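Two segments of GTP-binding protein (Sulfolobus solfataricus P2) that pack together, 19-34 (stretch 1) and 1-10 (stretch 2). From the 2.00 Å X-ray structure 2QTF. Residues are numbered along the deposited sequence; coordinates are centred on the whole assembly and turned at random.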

ATOM      1  N   LEU A  19       6.553  -0.047   2.148  1.00 23.90           N
ATOM      2  CA  LEU A  19       6.109  -0.177   0.695  1.00 22.38           C
ATOM      3  C   LEU A  19       6.606  -1.477  -0.027  1.00 24.75           C
ATOM      4  O   LEU A  19       5.865  -2.162  -0.778  1.00 23.69           O
ATOM      5  CB  LEU A  19       6.513   1.054  -0.076  1.00 19.38           C
ATOM      6  CG  LEU A  19       5.871   2.354   0.434  1.00 22.94           C
ATOM      7  CD1 LEU A  19       6.530   3.570  -0.142  1.00 23.28           C
ATOM      8  CD2 LEU A  19       4.283   2.361   0.100  1.00 24.43           C
ATOM      9  N   VAL A  20       7.898  -1.788   0.113  1.00 22.53           N
ATOM     10  CA  VAL A  20       8.420  -2.988  -0.534  1.00 22.74           C
ATOM     11  C   VAL A  20       7.734  -4.233   0.015  1.00 22.11           C
ATOM     12  O   VAL A  20       7.439  -5.168  -0.770  1.00 23.14           O
ATOM     13  CB  VAL A  20       9.981  -3.058  -0.336  1.00 22.47           C
ATOM     14  CG1 VAL A  20      10.577  -4.440  -0.766  1.00 24.49           C
ATOM     15  CG2 VAL A  20      10.597  -1.883  -1.074  1.00 24.85           C
ATOM     16  N   GLU A  21       7.512  -4.272   1.338  1.00 20.50           N
ATOM     17  CA  GLU A  21       6.816  -5.459   1.879  1.00 25.47           C
ATOM     18  C   GLU A  21       5.326  -5.443   1.357  1.00 25.66           C
ATOM     19  O   GLU A  21       4.767  -6.491   1.059  1.00 25.64           O
ATOM     20  CB  GLU A  21       6.922  -5.515   3.419  1.00 26.19           C
ATOM     21  CG  GLU A  21       8.404  -5.578   3.858  1.00 29.16           C
ATOM     22  CD  GLU A  21       8.564  -5.575   5.394  1.00 35.46           C
ATOM     23  OE1 GLU A  21       7.649  -5.113   6.122  1.00 41.24           O
ATOM     24  OE2 GLU A  21       9.604  -6.039   5.884  1.00 39.04           O
ATOM     25  N   GLY A  22       4.746  -4.268   1.081  1.00 24.67           N
ATOM     26  CA  GLY A  22       3.327  -4.264   0.521  1.00 24.18           C
ATOM     27  C   GLY A  22       3.270  -4.743  -0.941  1.00 24.70           C
ATOM     28  O   GLY A  22       2.209  -5.008  -1.537  1.00 23.85           O
ATOM     29  N   ALA A  23       4.434  -4.783  -1.578  1.00 22.69           N
ATOM     30  CA  ALA A  23       4.588  -5.353  -2.876  1.00 22.59           C
ATOM     31  C   ALA A  23       5.056  -6.828  -2.803  1.00 24.25           C
ATOM     32  O   ALA A  23       5.503  -7.318  -3.821  1.00 25.45           O
ATOM     33  CB  ALA A  23       5.596  -4.471  -3.769  1.00 21.37           C
ATOM     34  N   ASN A  24       4.947  -7.446  -1.638  1.00 25.36           N
ATOM     35  CA  ASN A  24       5.247  -8.877  -1.434  1.00 29.69           C
ATOM     36  C   ASN A  24       6.768  -9.215  -1.613  1.00 31.07           C
ATOM     37  O   ASN A  24       7.115 -10.305  -2.102  1.00 30.70           O
ATOM     38  CB  ASN A  24       4.361  -9.732  -2.372  1.00 28.86           C
ATOM     39  CG  ASN A  24       2.771  -9.788  -1.874  1.00 35.89           C
ATOM     40  OD1 ASN A  24       2.411  -9.233  -0.815  1.00 39.90           O
ATOM     41  ND2 ASN A  24       1.866 -10.444  -2.703  1.00 32.00           N
ATOM     42  N   TYR A  25       7.660  -8.270  -1.285  1.00 27.97           N
ATOM     43  CA  TYR A  25       9.133  -8.569  -1.306  1.00 28.88           C
ATOM     44  C   TYR A  25       9.632  -8.573   0.130  1.00 29.89           C
ATOM     45  O   TYR A  25       9.143  -7.803   0.949  1.00 28.82           O
ATOM     46  CB  TYR A  25       9.944  -7.507  -2.076  1.00 25.98           C
ATOM     47  CG  TYR A  25       9.696  -7.534  -3.545  1.00 26.49           C
ATOM     48  CD1 TYR A  25      10.441  -8.339  -4.405  1.00 24.43           C
ATOM     49  CD2 TYR A  25       8.715  -6.734  -4.092  1.00 27.99           C
ATOM     50  CE1 TYR A  25      10.163  -8.336  -5.818  1.00 30.09           C
ATOM     51  CE2 TYR A  25       8.418  -6.792  -5.465  1.00 28.34           C
ATOM     52  CZ  TYR A  25       9.116  -7.530  -6.289  1.00 29.84           C
ATOM     53  OH  TYR A  25       8.720  -7.440  -7.609  1.00 31.47           O
ATOM     54  N   LYS A  26      10.619  -9.438   0.424  1.00 31.34           N
ATOM     55  CA  LYS A  26      11.421  -9.366   1.632  1.00 33.45           C
ATOM     56  C   LYS A  26      12.686  -8.491   1.382  1.00 30.57           C
ATOM     57  O   LYS A  26      13.399  -8.734   0.424  1.00 29.30           O
ATOM     58  CB  LYS A  26      11.848 -10.808   2.013  1.00 35.91           C
ATOM     59  CG  LYS A  26      12.678 -10.826   3.349  1.00 40.14           C
ATOM     60  CD  LYS A  26      13.056 -12.278   3.852  1.00 41.06           C
ATOM     61  CE  LYS A  26      13.568 -12.243   5.382  1.00 47.42           C
ATOM     62  NZ  LYS A  26      13.501 -13.637   6.093  1.00 52.09           N
ATOM     63  N   VAL A  27      12.940  -7.464   2.184  1.00 30.57           N
ATOM     64  CA  VAL A  27      14.098  -6.614   1.959  1.00 30.84           C
ATOM     65  C   VAL A  27      15.278  -7.312   2.551  1.00 31.69           C
ATOM     66  O   VAL A  27      15.309  -7.511   3.799  1.00 30.52           O
ATOM     67  CB  VAL A  27      13.980  -5.315   2.680  1.00 31.32           C
ATOM     68  CG1 VAL A  27      15.282  -4.440   2.463  1.00 30.59           C
ATOM     69  CG2 VAL A  27      12.601  -4.531   2.212  1.00 31.65           C
ATOM     70  N   THR A  28      16.194  -7.768   1.706  1.00 32.55           N
ATOM     71  CA  THR A  28      17.329  -8.510   2.274  1.00 35.22           C
ATOM     72  C   THR A  28      18.610  -7.751   2.361  1.00 36.33           C
ATOM     73  O   THR A  28      19.534  -8.221   3.022  1.00 36.16           O
ATOM     74  CB  THR A  28      17.558  -9.883   1.699  1.00 35.32           C
ATOM     75  OG1 THR A  28      17.754  -9.810   0.284  1.00 35.81           O
ATOM     76  CG2 THR A  28      16.365 -10.841   2.042  1.00 38.34           C
ATOM     77  N   SER A  29      18.702  -6.607   1.687  1.00 34.11           N
ATOM     78  CA  SER A  29      19.766  -5.681   2.004  1.00 32.32           C
ATOM     79  C   SER A  29      19.345  -4.285   1.657  1.00 32.81           C
ATOM     80  O   SER A  29      18.414  -4.112   0.862  1.00 29.91           O
ATOM     81  CB  SER A  29      21.010  -6.076   1.216  1.00 34.76           C
ATOM     82  OG  SER A  29      20.706  -6.069  -0.124  1.00 31.81           O
ATOM     83  N   ILE A  30      20.011  -3.298   2.248  1.00 31.44           N
ATOM     84  CA  ILE A  30      19.582  -1.937   2.190  1.00 33.38           C
ATOM     85  C   ILE A  30      20.821  -1.057   2.067  1.00 34.90           C
ATOM     86  O   ILE A  30      21.786  -1.199   2.846  1.00 35.08           O
ATOM     87  CB  ILE A  30      18.811  -1.489   3.456  1.00 34.34           C
ATOM     88  CG1 ILE A  30      17.658  -2.427   3.752  1.00 34.73           C
ATOM     89  CG2 ILE A  30      18.311  -0.065   3.349  1.00 29.62           C
ATOM     90  CD1 ILE A  30      16.917  -2.183   5.110  1.00 37.23           C
ATOM     91  N   TYR A  31      20.774  -0.102   1.162  1.00 32.73           N
ATOM     92  CA  TYR A  31      21.931   0.766   0.979  1.00 32.89           C
ATOM     93  C   TYR A  31      21.389   2.131   0.879  1.00 33.73           C
ATOM     94  O   TYR A  31      20.243   2.261   0.406  1.00 31.01           O
ATOM     95  CB  TYR A  31      22.606   0.406  -0.323  1.00 30.40           C
ATOM     96  CG  TYR A  31      23.073  -1.008  -0.405  1.00 33.67           C
ATOM     97  CD1 TYR A  31      24.325  -1.397   0.111  1.00 38.52           C
ATOM     98  CD2 TYR A  31      22.309  -1.981  -1.067  1.00 32.48           C
ATOM     99  CE1 TYR A  31      24.755  -2.753   0.023  1.00 33.88           C
ATOM    100  CE2 TYR A  31      22.725  -3.290  -1.177  1.00 28.63           C
ATOM    101  CZ  TYR A  31      23.980  -3.663  -0.608  1.00 35.48           C
ATOM    102  OH  TYR A  31      24.429  -4.957  -0.761  1.00 36.25           O
ATOM    103  N   LYS A  32      22.158   3.167   1.287  1.00 30.98           N
ATOM    104  CA  LYS A  32      21.758   4.531   1.003  1.00 34.82           C
ATOM    105  C   LYS A  32      21.738   4.805  -0.523  1.00 33.70           C
ATOM    106  O   LYS A  32      22.325   4.065  -1.254  1.00 32.23           O
ATOM    107  CB  LYS A  32      22.738   5.531   1.736  1.00 35.36           C
ATOM    108  CG  LYS A  32      22.536   5.463   3.232  1.00 40.06           C
ATOM    109  CD  LYS A  32      23.406   6.487   3.961  1.00 42.81           C
ATOM    110  CE  LYS A  32      23.320   6.280   5.462  1.00 50.40           C
ATOM    111  NZ  LYS A  32      22.961   7.635   6.061  1.00 56.66           N
ATOM    112  N   LEU A  33      21.101   5.884  -1.006  1.00 34.80           N
ATOM    113  CA  LEU A  33      21.280   6.259  -2.395  1.00 36.07           C
ATOM    114  C   LEU A  33      22.732   6.653  -2.664  1.00 39.55           C
ATOM    115  O   LEU A  33      23.453   7.119  -1.745  1.00 40.41           O
ATOM    116  CB  LEU A  33      20.351   7.411  -2.839  1.00 36.39           C
ATOM    117  CG  LEU A  33      18.820   7.208  -2.654  1.00 33.30           C
ATOM    118  CD1 LEU A  33      18.108   8.534  -2.941  1.00 32.24           C
ATOM    119  CD2 LEU A  33      18.375   6.089  -3.599  1.00 29.75           C
ATOM    120  N   PRO A  34      23.198   6.445  -3.895  1.00 39.81           N
ATOM    121  CA  PRO A  34      24.602   6.787  -4.077  1.00 43.45           C
ATOM    122  C   PRO A  34      24.811   8.285  -3.937  1.00 44.42           C
ATOM    123  O   PRO A  34      23.984   9.050  -4.418  1.00 45.33           O
ATOM    124  CB  PRO A  34      24.900   6.333  -5.521  1.00 42.86           C
ATOM    125  CG  PRO A  34      23.571   6.234  -6.182  1.00 44.12           C
ATOM    126  CD  PRO A  34      22.600   5.849  -5.090  1.00 40.52           C
TER
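Stretch 2 (1-10) MKTAALFVSK

Stretch 2 is an extended strand that ends at F7, followed by loop or turn from V8 to K10. It lies beside the strand of stretch 1 that ends at Y31, and the two run parallel in the sheet sense. Their axes approach to 4.4 Å, and the N-to-C directions differ by 43° (signed crossing angle -43°). Together the stretches bury 1119 Å².

The register pairs K26 with T3 and V27 with A4, then S29 with A5, I30 with L6 and Y31 with F7. CA atoms of these pairs are 4.7 to 4.9 Å apart. The shift by one residue between V27 and S29 is a beta bulge at T28, where phi/psi is -103/-14, away from the extended values of its neighbours.

Backbone hydrogen bonds form a ladder. K26 N donates to K2 O at 2.7 Å, and A4 N donates to K26 O at 2.7 Å. At the bulge, T28 N donates to A4 O at 2.7 Å, and S29 N reaches the same A4 O in a weak bond of 3.5 Å. Beyond it, L6 N donates to S29 O at 2.8 Å, Y31 N to L6 O at 2.8 Å, and V8 N to Y31 O at 2.9 Å. CA-H...O contacts fill the gaps between these bonds; F7 CA lies 3.2 Å from Y31 O, and K32 CA lies 3.3 Å from V8 O.

A4 and L6 share one face of the sheet with Y25, V27 and I30. A4 CB is 4.1 Å from Y25 CB and 4.3 Å from V20 CG1 of the preceding helix. L6 CD1 meets V20 CG2 at 4.1 Å, and L6 CB meets V27 CG1 at 4.1 Å. Through V20, the helix reaches this face.

T3, A5 and F7 lie on the other face, with K26, S29 and Y31. The F7 and Y31 rings form an offset stack, with centroids 4.8 Å apart and planes at 26°. Y31 CB also sits over the F7 ring face, 4.0 Å from its centroid. S29 OG is 3.6 Å from A5 CB; it is buried and has no polar partner in the model.

At the start of stretch 2, M1 CE touches K26 CB at 3.7 Å. Near K2, a water links the stretches: it accepts from K2 NZ at 2.5 Å and donates to A23 O at 3.2 Å. At the far end, L33 CD2 lies 4.2 Å from F7 CB, and K32 NZ approaches K10 CG to 3.4 Å.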

ATOM      1  N   MET A   1       9.959 -16.304  -0.388  1.00 53.56           N
ATOM      2  CA  MET A   1       9.180 -15.182  -1.045  1.00 53.63           C
ATOM      3  C   MET A   1      10.232 -14.272  -1.711  1.00 51.68           C
ATOM      4  O   MET A   1      11.434 -14.526  -1.498  1.00 53.38           O
ATOM      5  CB  MET A   1       8.267 -14.482  -0.007  1.00 54.55           C
ATOM      6  CG  MET A   1       8.143 -12.995  -0.179  1.00 57.10           C
ATOM      7  SD  MET A   1       7.517 -12.061   1.262  1.00 63.01           S
ATOM      8  CE  MET A   1       8.656 -12.578   2.574  1.00 63.48           C
ATOM      9  N   LYS A   2       9.843 -13.283  -2.555  1.00 48.55           N
ATOM     10  CA  LYS A   2      10.830 -12.534  -3.412  1.00 43.23           C
ATOM     11  C   LYS A   2      11.679 -11.685  -2.544  1.00 36.90           C
ATOM     12  O   LYS A   2      11.183 -11.062  -1.632  1.00 35.08           O
ATOM     13  CB  LYS A   2      10.163 -11.697  -4.525  1.00 41.71           C
ATOM     14  CG  LYS A   2       9.073 -12.505  -5.290  1.00 44.98           C
ATOM     15  CD  LYS A   2       8.614 -11.852  -6.599  1.00 42.94           C
ATOM     16  CE  LYS A   2       7.431 -10.970  -6.408  1.00 42.18           C
ATOM     17  NZ  LYS A   2       7.086 -10.235  -7.742  1.00 42.70           N
ATOM     18  N   THR A   3      12.985 -11.626  -2.855  1.00 33.31           N
ATOM     19  CA  THR A   3      13.957 -10.954  -2.013  1.00 30.56           C
ATOM     20  C   THR A   3      14.334  -9.696  -2.782  1.00 28.34           C
ATOM     21  O   THR A   3      14.430  -9.722  -4.014  1.00 27.30           O
ATOM     22  CB  THR A   3      15.234 -11.837  -1.856  1.00 29.48           C
ATOM     23  OG1 THR A   3      15.516 -12.372  -3.146  1.00 27.78           O
ATOM     24  CG2 THR A   3      14.909 -13.108  -0.947  1.00 31.99           C
ATOM     25  N   ALA A   4      14.549  -8.597  -2.064  1.00 26.37           N
ATOM     26  CA  ALA A   4      14.948  -7.382  -2.791  1.00 26.36           C
ATOM     27  C   ALA A   4      16.198  -6.815  -2.130  1.00 26.44           C
ATOM     28  O   ALA A   4      16.341  -6.909  -0.873  1.00 26.49           O
ATOM     29  CB  ALA A   4      13.829  -6.327  -2.769  1.00 21.54           C
ATOM     30  N   ALA A   5      17.050  -6.204  -2.954  1.00 25.53           N
ATOM     31  CA  ALA A   5      18.071  -5.263  -2.481  1.00 25.11           C
ATOM     32  C   ALA A   5      17.460  -3.837  -2.624  1.00 25.34           C
ATOM     33  O   ALA A   5      17.053  -3.481  -3.744  1.00 23.83           O
ATOM     34  CB  ALA A   5      19.387  -5.360  -3.399  1.00 24.80           C
ATOM     35  N   LEU A   6      17.393  -3.050  -1.534  1.00 23.39           N
ATOM     36  CA  LEU A   6      16.706  -1.721  -1.577  1.00 24.13           C
ATOM     37  C   LEU A   6      17.756  -0.594  -1.455  1.00 24.58           C
ATOM     38  O   LEU A   6      18.531  -0.593  -0.513  1.00 26.79           O
ATOM     39  CB  LEU A   6      15.664  -1.641  -0.446  1.00 22.76           C
ATOM     40  CG  LEU A   6      14.976  -0.286  -0.187  1.00 23.77           C
ATOM     41  CD1 LEU A   6      14.130   0.099  -1.412  1.00 17.98           C
ATOM     42  CD2 LEU A   6      14.148  -0.395   1.178  1.00 23.77           C
ATOM     43  N   PHE A   7      17.767   0.345  -2.392  1.00 22.78           N
ATOM     44  CA  PHE A   7      18.469   1.609  -2.227  1.00 25.18           C
ATOM     45  C   PHE A   7      17.526   2.711  -1.889  1.00 25.09           C
ATOM     46  O   PHE A   7      16.564   2.986  -2.665  1.00 26.44           O
ATOM     47  CB  PHE A   7      19.190   1.976  -3.548  1.00 24.09           C
ATOM     48  CG  PHE A   7      20.307   1.051  -3.856  1.00 26.64           C
ATOM     49  CD1 PHE A   7      21.625   1.470  -3.677  1.00 27.97           C
ATOM     50  CD2 PHE A   7      20.055  -0.289  -4.200  1.00 23.89           C
ATOM     51  CE1 PHE A   7      22.665   0.590  -3.949  1.00 30.72           C
ATOM     52  CE2 PHE A   7      21.095  -1.189  -4.438  1.00 30.38           C
ATOM     53  CZ  PHE A   7      22.427  -0.723  -4.308  1.00 26.58           C
ATOM     54  N   VAL A   8      17.790   3.395  -0.774  1.00 25.55           N
ATOM     55  CA  VAL A   8      16.845   4.395  -0.241  1.00 27.38           C
ATOM     56  C   VAL A   8      17.584   5.385   0.694  1.00 27.02           C
ATOM     57  O   VAL A   8      18.482   4.954   1.416  1.00 28.23           O
ATOM     58  CB  VAL A   8      15.651   3.664   0.549  1.00 26.52           C
ATOM     59  CG1 VAL A   8      16.160   2.874   1.737  1.00 26.35           C
ATOM     60  CG2 VAL A   8      14.551   4.616   1.005  1.00 24.84           C
ATOM     61  N   SER A   9      17.172   6.644   0.734  1.00 29.20           N
ATOM     62  CA  SER A   9      17.773   7.625   1.695  1.00 31.64           C
ATOM     63  C   SER A   9      17.322   7.275   3.130  1.00 33.71           C
ATOM     64  O   SER A   9      16.264   6.592   3.341  1.00 29.45           O
ATOM     65  CB  SER A   9      17.232   9.000   1.348  1.00 33.20           C
ATOM     66  OG  SER A   9      15.841   9.054   1.745  1.00 36.55           O
ATOM     67  N   LYS A  10      18.034   7.756   4.171  1.00 34.02           N
ATOM     68  CA  LYS A  10      17.622   7.392   5.511  1.00 33.82           C
ATOM     69  C   LYS A  10      16.299   8.018   5.842  1.00 34.48           C
ATOM     70  O   LYS A  10      15.557   7.467   6.636  1.00 35.14           O
ATOM     71  CB  LYS A  10      18.717   7.702   6.574  1.00 37.99           C
ATOM     72  CG  LYS A  10      19.749   6.544   6.654  1.00 39.92           C
ATOM     73  CD  LYS A  10      19.311   5.557   7.752  1.00 44.25           C
ATOM     74  CE  LYS A  10      19.935   4.215   7.635  1.00 46.62           C
ATOM     75  NZ  LYS A  10      19.308   3.284   8.592  1.00 50.66           N
TER
HETATM   76  O   HOH W   1       5.355  -8.759  -6.632  1.00 31.13           O